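Local coordinates for protein BA42 (PDB 4OA3) that is of unknown function but consists of a stand-alone TPM domain that binds two calcium ions side by side, at residues 14-19 with 113-118; 27-32 with 62-67; 58-63 with 136-141; 83-88 with 127-132; 95-100 with 119-124. All coordinates share one frame; numbering follows the deposited sequence.

Interactions 2 and 3 share both calcium ions and the residues Leu62 and Gln63, and their centres lie about 7 Å apart. Glu31, in interaction 2, bridges the two metals, and the 136-141 loop of interaction 3 supplies four more ligands. Interaction 4, centred about 7 Å from interaction 2, is tied to it through the carbonyl of Phe129, which meets Thr28 and Ser29. Interactions 1 and 5, about 12 Å apart between centres, use successive turns of helix 110-128 to hold helix 11-24 and helix 95-105. The carbonyl O of Ile118 also touches Ile32 CD1, and the side chain of Ile118 lies about 10 Å from a calcium ion.

Interaction 1. Residues 14-19 with 113-118; sequences EKAIVD and GLVDGI
Ile17 packs against Leu114, Val115 and Ile118, and each of its branches meets a different neighbour. With CG1 anti to the carbonyl carbon (chi1 -66°), CG1 lies beside the backbone N, and CD1 beyond it meets CD1 of Leu114 at 3.7 Å. CG2 serves the following turn, touching CD1 of Ile118 at 3.7 Å, the two isoleucine side chains crossing nearly at a right angle. Between them, Val115 crosses Ile17 at a slant, its CG2 lying 4.0 Å from Ile17 CG1. The same methyl sits 4.0 Å from the carbonyl O of Ala16, whose small side chain suits so close a neighbour. A branched residue fits Ile17's place because it covers two turns at once. An alanine here would probably open a gap facing Leu114, Val115 and Ile118, since the side-chain atoms that touch them, CG1, CG2 and CD1, lie beyond CB. Leu114 and Ile118 also reach Ile68 of strand 65-71, so the contact joins helix to helix above the sheet. Two nearly parallel helices (4° between segment axes, 9.1 Å apart) packed side by side over a beta sheet are characteristic of a layered alpha/beta fold, here the TPM domain.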
# COMPACT_ATOMS: atom_id res chain seq x y z
N GLU A 14 9.69 -2.95 10.55
CA GLU A 14 9.74 -3.21 9.11
C GLU A 14 9.40 -4.65 8.80
O GLU A 14 8.66 -4.94 7.85
CB GLU A 14 11.13 -2.86 8.63
CG GLU A 14 11.16 -2.56 7.17
CD GLU A 14 12.41 -1.86 6.67
OE1 GLU A 14 13.23 -1.38 7.49
OE2 GLU A 14 12.56 -1.82 5.43
N LYS A 15 9.92 -5.59 9.60
CA LYS A 15 9.62 -6.99 9.44
C LYS A 15 8.11 -7.25 9.57
O LYS A 15 7.56 -8.03 8.79
CB LYS A 15 10.41 -7.82 10.46
CG LYS A 15 10.01 -9.30 10.52
CD LYS A 15 10.61 -9.97 11.75
CE LYS A 15 10.21 -11.42 12.01
NZ LYS A 15 9.06 -11.92 11.21
N ALA A 16 7.46 -6.59 10.50
CA ALA A 16 6.02 -6.75 10.72
C ALA A 16 5.24 -6.26 9.50
O ALA A 16 4.24 -6.87 9.10
CB ALA A 16 5.59 -6.00 11.97
N ILE A 17 5.71 -5.18 8.89
CA ILE A 17 5.06 -4.63 7.71
C ILE A 17 5.20 -5.54 6.51
O ILE A 17 4.22 -5.81 5.81
CB ILE A 17 5.54 -3.21 7.46
CG1 ILE A 17 5.07 -2.27 8.62
CG2 ILE A 17 5.03 -2.68 6.12
CD1 ILE A 17 5.84 -1.00 8.71
N VAL A 18 6.42 -6.03 6.27
CA VAL A 18 6.64 -6.93 5.14
C VAL A 18 5.84 -8.23 5.34
O VAL A 18 5.31 -8.77 4.37
CB VAL A 18 8.17 -7.18 4.98
CG1 VAL A 18 8.44 -8.27 3.95
CG2 VAL A 18 8.88 -5.89 4.57
N ASP A 19 5.76 -8.71 6.58
CA ASP A 19 4.98 -9.92 6.90
C ASP A 19 3.46 -9.66 6.65
O ASP A 19 2.77 -10.53 6.12
CB ASP A 19 5.14 -10.32 8.38
CG ASP A 19 6.50 -10.90 8.75
OD1 ASP A 19 7.29 -11.18 7.84
OD2 ASP A 19 6.79 -11.00 9.96
N GLY A 113 -0.40 1.46 11.99
CA GLY A 113 -1.20 2.04 10.92
C GLY A 113 -0.93 1.37 9.59
O GLY A 113 -1.84 1.07 8.82
N LEU A 114 0.37 1.14 9.30
CA LEU A 114 0.68 0.49 8.03
C LEU A 114 0.22 -0.94 8.03
O LEU A 114 -0.35 -1.39 7.05
CB LEU A 114 2.18 0.56 7.78
CG LEU A 114 2.68 1.99 7.47
CD1 LEU A 114 4.19 2.04 7.40
CD2 LEU A 114 2.07 2.49 6.13
N VAL A 115 0.42 -1.68 9.12
CA VAL A 115 -0.03 -3.08 9.16
C VAL A 115 -1.54 -3.16 8.99
O VAL A 115 -2.05 -3.98 8.22
CB VAL A 115 0.40 -3.73 10.48
CG1 VAL A 115 -0.34 -5.06 10.73
CG2 VAL A 115 1.91 -3.95 10.49
N ASP A 116 -2.26 -2.31 9.73
CA ASP A 116 -3.73 -2.31 9.64
C ASP A 116 -4.26 -1.90 8.29
O ASP A 116 -5.23 -2.49 7.79
CB ASP A 116 -4.33 -1.40 10.71
CG ASP A 116 -4.18 -1.91 12.13
OD1 ASP A 116 -3.69 -3.08 12.31
OD2 ASP A 116 -4.53 -1.18 13.06
N GLY A 117 -3.61 -0.94 7.65
CA GLY A 117 -3.98 -0.54 6.31
C GLY A 117 -3.73 -1.63 5.31
O GLY A 117 -4.55 -1.86 4.43
N ILE A 118 -2.57 -2.32 5.42
CA ILE A 118 -2.25 -3.40 4.51
C ILE A 118 -3.30 -4.51 4.64
O ILE A 118 -3.77 -5.05 3.63
CB ILE A 118 -0.81 -3.90 4.78
CG1 ILE A 118 0.23 -2.84 4.31
CG2 ILE A 118 -0.57 -5.29 4.13
CD1 ILE A 118 1.57 -2.99 4.91

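Interaction 2. Residues 27-32 with 62-67; sequences NTSGEI and LQNGVL. With CA (calcium ion), chain C; CA (calcium ion), chain B.
Glu31 and Gly65 begin the parallel pairing of strands 31-37 and 65-71, the two strands of a beta-alpha-beta unit connected through helix 44-54. The backbone of Glu31 both donates to and accepts from the neighbouring segment: its N donates to Asn64 O at 3.2 Å, from 37° above the carbonyl plane, and its O accepts from Val66 N at 2.8 Å, nearly along the C=O axis. That oxygen is also approached by Gly65 CA, a CA-H...O contact of 3.3 Å. One residue on, with Val66 in one of its two conformers, Ile32 CG1 and Val66 CG1 lie 3.7 Å apart, side by side on the face covered by helix 110-128, where branched aliphatic groups suit the core.

Glu31 points to the other face and belongs to the calcium site of the domain. Its chain bends at chi2 (-88°), carrying CD to a position where the carboxylate bridges the metals: OE1 binds the calcium ion of chain B at 2.4 Å and OE2 that of chain C at 2.3 Å. Glu25 and Asp135 are among the residues that complete the two shells, while Glu138 N donates to OE2.

Ahead of the strands, Thr28 OG1 accepts from Gly30 N at 2.9 Å, forming an ST turn, and also hydrogen-bonds Phe129. Asn64 turns its amide toward this bend, ND2 giving Ser29 OG a weak bond of 3.1 Å.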
# COMPACT_ATOMS: atom_id res chain seq x y z
N ASN A 27 -4.74 -13.26 0.30
CA ASN A 27 -6.20 -13.02 0.23
C ASN A 27 -6.63 -12.46 -1.09
O ASN A 27 -7.83 -12.47 -1.42
CB ASN A 27 -6.60 -12.03 1.31
CG ASN A 27 -6.43 -12.55 2.70
OD1 ASN A 27 -6.60 -13.75 2.96
ND2 ASN A 27 -6.20 -11.67 3.66
N THR A 28 -5.69 -11.95 -1.86
CA THR A 28 -6.01 -11.31 -3.15
C THR A 28 -4.89 -11.53 -4.15
O THR A 28 -3.77 -11.80 -3.74
CB THR A 28 -6.19 -9.79 -2.93
OG1 THR A 28 -6.53 -9.15 -4.15
CG2 THR A 28 -4.91 -9.12 -2.34
N SER A 29 -5.21 -11.39 -5.44
CA SER A 29 -4.19 -11.38 -6.49
C SER A 29 -3.59 -9.96 -6.58
O SER A 29 -2.60 -9.77 -7.29
CB SER A 29 -4.76 -11.77 -7.84
OG SER A 29 -5.63 -10.78 -8.33
N GLY A 30 -4.14 -8.98 -5.87
CA GLY A 30 -3.56 -7.65 -5.81
C GLY A 30 -2.19 -7.66 -5.14
O GLY A 30 -1.85 -8.58 -4.38
N GLU A 31 -1.38 -6.68 -5.51
CA GLU A 31 -0.02 -6.57 -5.01
C GLU A 31 0.15 -5.27 -4.28
O GLU A 31 -0.30 -4.24 -4.78
CB GLU A 31 0.95 -6.67 -6.15
CG GLU A 31 0.96 -8.04 -6.83
CD GLU A 31 1.90 -9.05 -6.23
OE1 GLU A 31 2.93 -8.63 -5.64
OE2 GLU A 31 1.63 -10.28 -6.32
N ILE A 32 0.75 -5.30 -3.11
CA ILE A 32 0.86 -4.12 -2.25
C ILE A 32 2.30 -3.76 -1.95
O ILE A 32 3.08 -4.62 -1.61
CB ILE A 32 0.10 -4.35 -0.91
CG1 ILE A 32 -1.37 -4.63 -1.16
CG2 ILE A 32 0.30 -3.16 0.05
CD1 ILE A 32 -2.05 -5.32 -0.04
N LEU A 62 -3.07 -8.14 -13.92
CA LEU A 62 -4.39 -7.50 -13.83
C LEU A 62 -4.36 -6.01 -13.50
O LEU A 62 -5.41 -5.43 -13.24
CB LEU A 62 -5.27 -8.23 -12.81
CG LEU A 62 -5.50 -9.70 -13.09
CD1 LEU A 62 -6.37 -10.33 -12.01
CD2 LEU A 62 -6.16 -9.90 -14.47
N GLN A 63 -3.17 -5.37 -13.55
CA GLN A 63 -3.05 -3.93 -13.28
C GLN A 63 -3.68 -3.61 -11.94
O GLN A 63 -4.44 -2.65 -11.78
CB GLN A 63 -3.66 -3.10 -14.43
CG GLN A 63 -3.12 -3.52 -15.79
CD GLN A 63 -3.55 -2.56 -16.87
OE1 GLN A 63 -4.56 -2.77 -17.53
NE2 GLN A 63 -2.82 -1.47 -17.03
N ASN A 64 -3.32 -4.45 -10.94
CA ASN A 64 -3.88 -4.36 -9.62
C ASN A 64 -2.87 -4.18 -8.49
O ASN A 64 -3.07 -4.66 -7.39
CB ASN A 64 -4.85 -5.51 -9.36
CG ASN A 64 -4.19 -6.86 -9.42
OD1 ASN A 64 -3.05 -7.00 -9.79
ND2 ASN A 64 -4.91 -7.89 -8.99
N GLY A 65 -1.78 -3.51 -8.81
CA GLY A 65 -0.83 -3.10 -7.78
C GLY A 65 -1.36 -1.86 -7.09
O GLY A 65 -2.08 -1.05 -7.70
N VAL A 66 -1.05 -1.70 -5.82
CA VAL A 66 -1.42 -0.52 -5.06
C VAL A 66 -0.22 -0.11 -4.23
O VAL A 66 0.45 -0.96 -3.65
CB VAL A 66 -2.70 -0.69 -4.19
CG1 VAL A 66 -2.57 -1.84 -3.21
CG2 VAL A 66 -3.05 0.61 -3.45
N LEU A 67 0.07 1.20 -4.22
CA LEU A 67 1.12 1.81 -3.44
C LEU A 67 0.50 2.57 -2.29
O LEU A 67 -0.40 3.40 -2.50
CB LEU A 67 1.92 2.81 -4.30
CG LEU A 67 3.03 3.57 -3.58
CD1 LEU A 67 4.11 2.64 -3.05
CD2 LEU A 67 3.65 4.61 -4.50
CA CA C . 0.41 -12.25 -6.08
CA CA B . 4.18 -8.71 -3.63
O HOH W 1 -1.17 -11.21 -4.63
O HOH W 2 -0.70 -11.38 -8.08
O HOH W 3 4.32 -6.32 -3.40
O HOH W 4 1.89 -12.44 -4.10

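Interaction 3. Residues 58-63 with 136-141; sequences DNTKLQ and IDELPN. With CA (calcium ion), chain B; CA (calcium ion), chain C.
Glu138 reaches across to Thr60 and Lys61, and its carboxylate carries the polar part of the contact. The one direct hydrogen bond runs from Lys61 N to OE2 at 2.9 Å, almost straight at 167°, meeting the oxygen on its syn side but 34° out of the carboxylate plane. A flexible acid suits this place because its chain, extended at chi2 (174°), can carry CD across to a backbone N-H. An alanine here would probably leave Lys61 N without this acceptor and let the 58-63 loop drift from the calcium-binding loop.

Water extends the polar link. One molecule accepts from Leu62 N at 3.1 Å and donates to Glu138 OE1 at 2.8 Å, and a calcium-bound water also lies close to OE1, which places Glu138 in the second shell of that ion.

The apolar part is small. Thr60 CG2 rests 3.9 Å from CG of Leu139, their side chains crossing at about a right angle.

The 136-141 loop supplies metal ligands: Asp137 OD1, Leu139 O and Asn141 OD1 hold the calcium ion of chain B, and Ile136 O that of chain C.

Thr60 leans on Glu31 of strand 31-37, and Asn141 on Ile21 and Arg22 of helix 11-24. The contact thus joins the loop before strand 65-71 to the one between helix 110-128 and strand 144-145.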
# COMPACT_ATOMS: atom_id res chain seq x y z
N ASP A 58 3.36 -1.13 -12.19
CA ASP A 58 2.43 -1.44 -13.27
C ASP A 58 2.67 -2.85 -13.82
O ASP A 58 1.87 -3.30 -14.66
CB ASP A 58 2.51 -0.38 -14.38
CG ASP A 58 3.88 -0.04 -14.94
OD1 ASP A 58 4.89 -0.20 -14.20
OD2 ASP A 58 3.93 0.53 -16.05
N ASN A 59 3.74 -3.55 -13.39
CA ASN A 59 4.09 -4.90 -13.86
C ASN A 59 3.29 -6.00 -13.14
O ASN A 59 3.87 -6.86 -12.47
CB ASN A 59 5.61 -5.11 -13.71
CG ASN A 59 6.20 -6.35 -14.34
OD1 ASN A 59 7.16 -6.92 -13.80
ND2 ASN A 59 5.78 -6.71 -15.55
N THR A 60 1.94 -5.93 -13.24
CA THR A 60 1.06 -6.96 -12.72
C THR A 60 0.14 -7.35 -13.89
O THR A 60 -0.24 -6.48 -14.69
CB THR A 60 0.26 -6.51 -11.49
OG1 THR A 60 -0.70 -5.51 -11.85
CG2 THR A 60 1.16 -6.05 -10.35
N LYS A 61 -0.24 -8.63 -13.98
CA LYS A 61 -1.11 -9.11 -15.06
C LYS A 61 -2.42 -8.32 -15.10
O LYS A 61 -2.88 -7.95 -16.18
CB LYS A 61 -1.41 -10.58 -14.86
CG LYS A 61 -2.18 -11.19 -16.03
CD LYS A 61 -2.38 -12.69 -15.88
CE LYS A 61 -3.28 -13.04 -14.72
NZ LYS A 61 -3.72 -14.46 -14.75
N LEU A 62 -3.07 -8.14 -13.92
CA LEU A 62 -4.39 -7.50 -13.83
C LEU A 62 -4.36 -6.01 -13.50
O LEU A 62 -5.41 -5.43 -13.24
CB LEU A 62 -5.27 -8.23 -12.81
CG LEU A 62 -5.50 -9.70 -13.09
CD1 LEU A 62 -6.37 -10.33 -12.01
CD2 LEU A 62 -6.16 -9.90 -14.47
N GLN A 63 -3.17 -5.37 -13.55
CA GLN A 63 -3.05 -3.93 -13.28
C GLN A 63 -3.68 -3.61 -11.94
O GLN A 63 -4.44 -2.65 -11.78
CB GLN A 63 -3.66 -3.10 -14.43
CG GLN A 63 -3.12 -3.52 -15.79
CD GLN A 63 -3.55 -2.56 -16.87
OE1 GLN A 63 -4.56 -2.77 -17.53
NE2 GLN A 63 -2.82 -1.47 -17.03
N ILE A 136 1.25 -15.51 -8.53
CA ILE A 136 2.65 -15.12 -8.69
C ILE A 136 2.87 -13.93 -7.74
O ILE A 136 1.99 -13.06 -7.66
CB ILE A 136 2.89 -14.70 -10.15
CG1 ILE A 136 2.68 -15.91 -11.12
CG2 ILE A 136 4.30 -14.07 -10.33
CD1 ILE A 136 2.78 -15.57 -12.53
N ASP A 137 4.02 -13.86 -7.05
CA ASP A 137 4.35 -12.69 -6.23
C ASP A 137 5.01 -11.72 -7.23
O ASP A 137 6.20 -11.81 -7.54
CB ASP A 137 5.27 -13.08 -5.07
CG ASP A 137 5.41 -12.01 -4.01
OD1 ASP A 137 5.06 -10.83 -4.30
OD2 ASP A 137 5.88 -12.34 -2.90
N GLU A 138 4.17 -10.90 -7.87
CA GLU A 138 4.57 -10.06 -9.00
C GLU A 138 5.44 -8.88 -8.66
O GLU A 138 6.30 -8.51 -9.47
CB GLU A 138 3.31 -9.61 -9.74
CG GLU A 138 2.52 -10.75 -10.38
CD GLU A 138 1.21 -10.33 -10.99
OE1 GLU A 138 0.31 -9.92 -10.22
OE2 GLU A 138 1.05 -10.47 -12.22
N LEU A 139 5.23 -8.28 -7.50
CA LEU A 139 5.99 -7.12 -7.06
C LEU A 139 6.69 -7.46 -5.76
O LEU A 139 6.10 -8.12 -4.91
CB LEU A 139 5.09 -5.91 -6.81
CG LEU A 139 4.22 -5.47 -8.00
CD1 LEU A 139 3.35 -4.27 -7.61
CD2 LEU A 139 5.03 -5.16 -9.24
N PRO A 140 7.92 -6.97 -5.53
CA PRO A 140 8.57 -7.20 -4.24
C PRO A 140 7.80 -6.60 -3.07
O PRO A 140 7.04 -5.63 -3.24
CB PRO A 140 9.95 -6.56 -4.40
CG PRO A 140 9.87 -5.71 -5.51
CD PRO A 140 8.74 -6.13 -6.41
N ASN A 141 7.93 -7.23 -1.90
CA ASN A 141 7.21 -6.78 -0.71
C ASN A 141 8.07 -5.82 0.11
O ASN A 141 7.57 -5.27 1.08
CB ASN A 141 6.79 -7.96 0.12
CG ASN A 141 5.86 -8.91 -0.58
OD1 ASN A 141 5.28 -8.64 -1.63
ND2 ASN A 141 5.62 -10.04 0.11
CA CA B . 4.18 -8.71 -3.63
CA CA C . 0.41 -12.25 -6.08
O HOH W 5 6.01 -8.58 -12.12
O HOH W 6 -2.17 -9.19 -11.18
O HOH W 2 -0.70 -11.38 -8.08
O HOH W 3 4.32 -6.32 -3.40
O HOH W 1 -1.17 -11.21 -4.63
O HOH W 4 1.89 -12.44 -4.10

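Interaction 4. Residues 83-88 with 127-132; sequences KGINDV and KYFPWK
Phe129, Val88 and Tyr128 account for most of the surface buried where the short helix 83-86 and the residues after it meet the end of helix 110-128. Phe129 goes deepest. Its chi1 (-63°) sets CG beside the backbone N; the ring beyond it reaches the short helix, CZ approaching Gly84 O at 3.5 Å. The carbonyl lies at the ring edge and in its plane, where the weakly positive ring hydrogens would probably favour an oxygen. The neighbouring CE2 touches Ile85 CG1 at 3.8 Å, and Ile85 continues the apolar surface to Phe93.

Val88 touches both aromatic residues through a single methyl. Its CG2 meets CZ of Phe129 tip to tip at 4.0 Å and CD1 of Tyr128 at 3.8 Å. The side chains of Val88 and Tyr128 run past each other, pointing opposite ways, and a compact branched residue suits a place shared by two rings.

Tyr128 lies nearer the surface. Its CE1 is 3.6 Å from Val88 O, and a water that donates to Val88 O at 2.9 Å also reaches the tyrosine OH through a weak bond of 3.3 Å.

The backbone of Phe129 also hydrogen-bonds that of Ser29, two residues before the calcium ligand Glu31. The arrangement is aromatic and aliphatic packing that joins the short helix after strand 76-81 to the end of helix 110-128 in this alpha/beta fold, where the chain leads on to Asp135 at the metal site.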
# COMPACT_ATOMS: atom_id res chain seq x y z
N LYS A 83 -4.73 1.06 -12.77
CA LYS A 83 -5.93 1.15 -13.59
C LYS A 83 -6.91 0.00 -13.44
O LYS A 83 -8.11 0.23 -13.51
CB LYS A 83 -5.56 1.32 -15.07
CG LYS A 83 -6.75 1.70 -15.93
CD LYS A 83 -6.34 2.04 -17.35
CE LYS A 83 -7.53 2.27 -18.26
NZ LYS A 83 -7.60 1.25 -19.35
N GLY A 84 -6.42 -1.22 -13.24
CA GLY A 84 -7.28 -2.38 -13.08
C GLY A 84 -8.21 -2.22 -11.91
O GLY A 84 -9.39 -2.60 -11.96
N ILE A 85 -7.71 -1.61 -10.83
CA ILE A 85 -8.52 -1.33 -9.66
C ILE A 85 -9.50 -0.22 -9.97
O ILE A 85 -10.70 -0.34 -9.73
CB ILE A 85 -7.60 -0.98 -8.45
CG1 ILE A 85 -6.79 -2.23 -8.05
CG2 ILE A 85 -8.44 -0.46 -7.26
CD1 ILE A 85 -5.53 -1.96 -7.26
N ASN A 86 -9.00 0.91 -10.47
CA ASN A 86 -9.86 2.06 -10.68
C ASN A 86 -11.00 1.79 -11.69
O ASN A 86 -12.07 2.40 -11.56
CB ASN A 86 -9.02 3.24 -11.12
CG ASN A 86 -8.01 3.68 -10.08
OD1 ASN A 86 -8.21 3.53 -8.88
ND2 ASN A 86 -6.88 4.22 -10.53
N ASP A 87 -10.80 0.88 -12.65
CA ASP A 87 -11.83 0.56 -13.65
C ASP A 87 -13.03 -0.17 -13.05
O ASP A 87 -14.09 -0.19 -13.68
CB ASP A 87 -11.27 -0.38 -14.74
CG ASP A 87 -10.34 0.22 -15.79
OD1 ASP A 87 -10.30 1.47 -15.91
OD2 ASP A 87 -9.72 -0.57 -16.55
N VAL A 88 -12.87 -0.84 -11.90
CA VAL A 88 -13.96 -1.65 -11.31
C VAL A 88 -14.50 -1.25 -9.96
O VAL A 88 -15.63 -1.61 -9.65
CB VAL A 88 -13.59 -3.15 -11.33
CG1 VAL A 88 -13.29 -3.62 -12.74
CG2 VAL A 88 -12.43 -3.48 -10.36
N LYS A 127 -12.25 -8.55 -2.79
CA LYS A 127 -13.61 -8.45 -3.29
C LYS A 127 -13.65 -8.50 -4.79
O LYS A 127 -14.51 -9.14 -5.38
CB LYS A 127 -14.28 -7.18 -2.76
CG LYS A 127 -15.68 -6.98 -3.29
CD LYS A 127 -16.44 -6.02 -2.42
CE LYS A 127 -17.73 -5.63 -3.13
NZ LYS A 127 -18.65 -4.92 -2.21
N TYR A 128 -12.70 -7.80 -5.44
CA TYR A 128 -12.61 -7.71 -6.89
C TYR A 128 -11.54 -8.57 -7.55
O TYR A 128 -11.60 -8.80 -8.75
CB TYR A 128 -12.34 -6.24 -7.26
CG TYR A 128 -13.47 -5.33 -6.83
CD1 TYR A 128 -14.54 -5.07 -7.67
CD2 TYR A 128 -13.44 -4.69 -5.59
CE1 TYR A 128 -15.60 -4.27 -7.26
CE2 TYR A 128 -14.50 -3.89 -5.17
CZ TYR A 128 -15.56 -3.64 -6.04
OH TYR A 128 -16.62 -2.85 -5.66
N PHE A 129 -10.54 -9.01 -6.78
CA PHE A 129 -9.37 -9.71 -7.29
C PHE A 129 -9.06 -10.87 -6.39
O PHE A 129 -8.16 -10.83 -5.54
CB PHE A 129 -8.16 -8.73 -7.35
CG PHE A 129 -8.39 -7.59 -8.30
CD1 PHE A 129 -8.35 -7.80 -9.67
CD2 PHE A 129 -8.70 -6.33 -7.83
CE1 PHE A 129 -8.66 -6.77 -10.55
CE2 PHE A 129 -8.97 -5.29 -8.72
CZ PHE A 129 -8.98 -5.52 -10.06
N PRO A 130 -9.86 -11.94 -6.49
CA PRO A 130 -9.61 -13.09 -5.61
C PRO A 130 -8.28 -13.78 -5.84
O PRO A 130 -7.77 -13.81 -6.93
CB PRO A 130 -10.81 -14.02 -5.88
CG PRO A 130 -11.30 -13.65 -7.20
CD PRO A 130 -11.00 -12.18 -7.40
N TRP A 131 -7.68 -14.27 -4.76
CA TRP A 131 -6.45 -15.03 -4.83
C TRP A 131 -6.70 -16.33 -5.59
O TRP A 131 -7.78 -16.94 -5.43
CB TRP A 131 -5.94 -15.33 -3.42
CG TRP A 131 -4.66 -16.09 -3.36
CD1 TRP A 131 -3.40 -15.58 -3.34
CD2 TRP A 131 -4.53 -17.51 -3.27
NE1 TRP A 131 -2.48 -16.61 -3.29
CE2 TRP A 131 -3.15 -17.80 -3.27
CE3 TRP A 131 -5.45 -18.57 -3.20
CZ2 TRP A 131 -2.67 -19.11 -3.15
CZ3 TRP A 131 -4.96 -19.87 -3.15
CH2 TRP A 131 -3.59 -20.12 -3.06
N LYS A 132 -5.75 -16.72 -6.43
CA LYS A 132 -5.81 -17.94 -7.24
C LYS A 132 -4.65 -18.83 -6.86
O LYS A 132 -3.58 -18.35 -6.49
CB LYS A 132 -5.71 -17.61 -8.73
CG LYS A 132 -6.73 -16.61 -9.24
CD LYS A 132 -8.15 -17.09 -9.12
CE LYS A 132 -9.13 -16.18 -9.82
NZ LYS A 132 -8.92 -16.14 -11.30
O HOH W 7 -17.90 -0.92 -8.01

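Interaction 5. Residues 95-100 with 119-124; sequences DTTRNA and EKAGMA
Thr97 and Ala100 of helix 95-105 pack against Lys120 and Ala121 of helix 110-128 in an antiparallel helix-helix contact, the segment axes 8.5 Å apart and 173° between their directions. Small residues permit such closeness. With OG1 beside its own backbone N (chi1 -62°), Thr97 brings the hydroxyl 3.4 Å from Ala121 N; the angle is too poor for a hydrogen bond, so this is packing. Its methyl, CG2, faces CB of Ala121 at 4.1 Å.

The two helices follow each other in the chain and form an antiparallel helical hairpin packed against the sheet, with Thr97 also touching Ile79 of strand 76-81 and Ala121 touching Trp94.

Toward the surface, Lys120 lies over the other helix. Its CG meets CB of Ala100 at 3.8 Å, and bends at chi2 and chi4 fold the long chain so that NZ comes within 4.0 Å of the same methyl. Lys120 NZ donates to a water at 3.1 Å, which in turn donates to Thr96 O at 2.8 Å.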
# COMPACT_ATOMS: atom_id res chain seq x y z
N ASP A 95 -11.84 3.83 1.48
CA ASP A 95 -12.13 4.50 2.73
C ASP A 95 -11.77 3.72 3.98
O ASP A 95 -11.21 4.30 4.89
CB ASP A 95 -13.61 4.93 2.80
CG ASP A 95 -14.03 6.01 1.81
OD1 ASP A 95 -13.17 6.49 1.03
OD2 ASP A 95 -15.23 6.36 1.79
N THR A 96 -12.09 2.43 4.03
CA THR A 96 -11.76 1.64 5.21
C THR A 96 -10.25 1.50 5.40
O THR A 96 -9.78 1.48 6.54
CB THR A 96 -12.47 0.28 5.19
OG1 THR A 96 -12.13 -0.52 4.07
CG2 THR A 96 -13.98 0.42 5.26
N THR A 97 -9.47 1.45 4.29
CA THR A 97 -8.01 1.35 4.38
C THR A 97 -7.44 2.65 4.94
O THR A 97 -6.65 2.65 5.86
CB THR A 97 -7.45 1.02 3.00
OG1 THR A 97 -7.96 -0.27 2.56
CG2 THR A 97 -5.92 0.96 2.98
N ARG A 98 -7.90 3.79 4.37
CA ARG A 98 -7.45 5.09 4.85
C ARG A 98 -7.80 5.29 6.31
O ARG A 98 -6.99 5.78 7.07
CB ARG A 98 -8.05 6.21 3.99
CG ARG A 98 -7.84 7.60 4.60
CD ARG A 98 -8.13 8.69 3.57
NE ARG A 98 -7.09 8.75 2.53
CZ ARG A 98 -5.91 9.37 2.64
NH1 ARG A 98 -5.57 10.02 3.75
NH2 ARG A 98 -5.05 9.34 1.63
N ASN A 99 -9.02 4.93 6.69
CA ASN A 99 -9.45 5.11 8.07
C ASN A 99 -8.64 4.27 9.01
O ASN A 99 -8.28 4.73 10.10
CB ASN A 99 -10.93 4.78 8.22
CG ASN A 99 -11.82 5.79 7.51
OD1 ASN A 99 -11.41 6.92 7.19
ND2 ASN A 99 -13.03 5.38 7.17
N ALA A 100 -8.29 3.03 8.60
CA ALA A 100 -7.49 2.13 9.42
C ALA A 100 -6.08 2.67 9.63
O ALA A 100 -5.55 2.59 10.73
CB ALA A 100 -7.45 0.74 8.81
N GLU A 119 -3.65 -4.87 5.87
CA GLU A 119 -4.65 -5.91 6.07
C GLU A 119 -6.00 -5.52 5.45
O GLU A 119 -6.62 -6.31 4.73
CB GLU A 119 -4.82 -6.20 7.56
CG GLU A 119 -5.85 -7.29 7.85
CD GLU A 119 -6.06 -7.60 9.32
OE1 GLU A 119 -6.07 -6.65 10.14
OE2 GLU A 119 -6.30 -8.78 9.64
N LYS A 120 -6.41 -4.29 5.67
CA LYS A 120 -7.68 -3.80 5.12
C LYS A 120 -7.65 -3.77 3.60
O LYS A 120 -8.62 -4.11 2.92
CB LYS A 120 -7.99 -2.40 5.68
CG LYS A 120 -8.52 -2.47 7.09
CD LYS A 120 -10.04 -2.71 7.13
CE LYS A 120 -10.56 -2.99 8.53
NZ LYS A 120 -10.49 -1.81 9.42
N ALA A 121 -6.50 -3.33 3.03
CA ALA A 121 -6.35 -3.29 1.59
C ALA A 121 -6.44 -4.68 0.96
O ALA A 121 -7.02 -4.84 -0.11
CB ALA A 121 -5.04 -2.60 1.22
N GLY A 122 -5.82 -5.71 1.57
CA GLY A 122 -5.92 -7.05 1.03
C GLY A 122 -7.35 -7.57 1.00
O GLY A 122 -7.79 -8.17 0.02
N MET A 123 -8.11 -7.26 2.05
CA MET A 123 -9.53 -7.66 2.16
C MET A 123 -10.38 -6.87 1.16
O MET A 123 -11.29 -7.43 0.55
CB MET A 123 -10.07 -7.38 3.58
CG MET A 123 -9.32 -8.03 4.71
SD MET A 123 -10.04 -9.57 5.25
CE MET A 123 -9.38 -10.62 3.95
N ALA A 124 -10.08 -5.58 0.95
CA ALA A 124 -10.81 -4.79 -0.06
C ALA A 124 -10.53 -5.29 -1.46
O ALA A 124 -11.44 -5.49 -2.27
CB ALA A 124 -10.41 -3.33 0.04
O HOH W 8 -11.36 1.08 8.77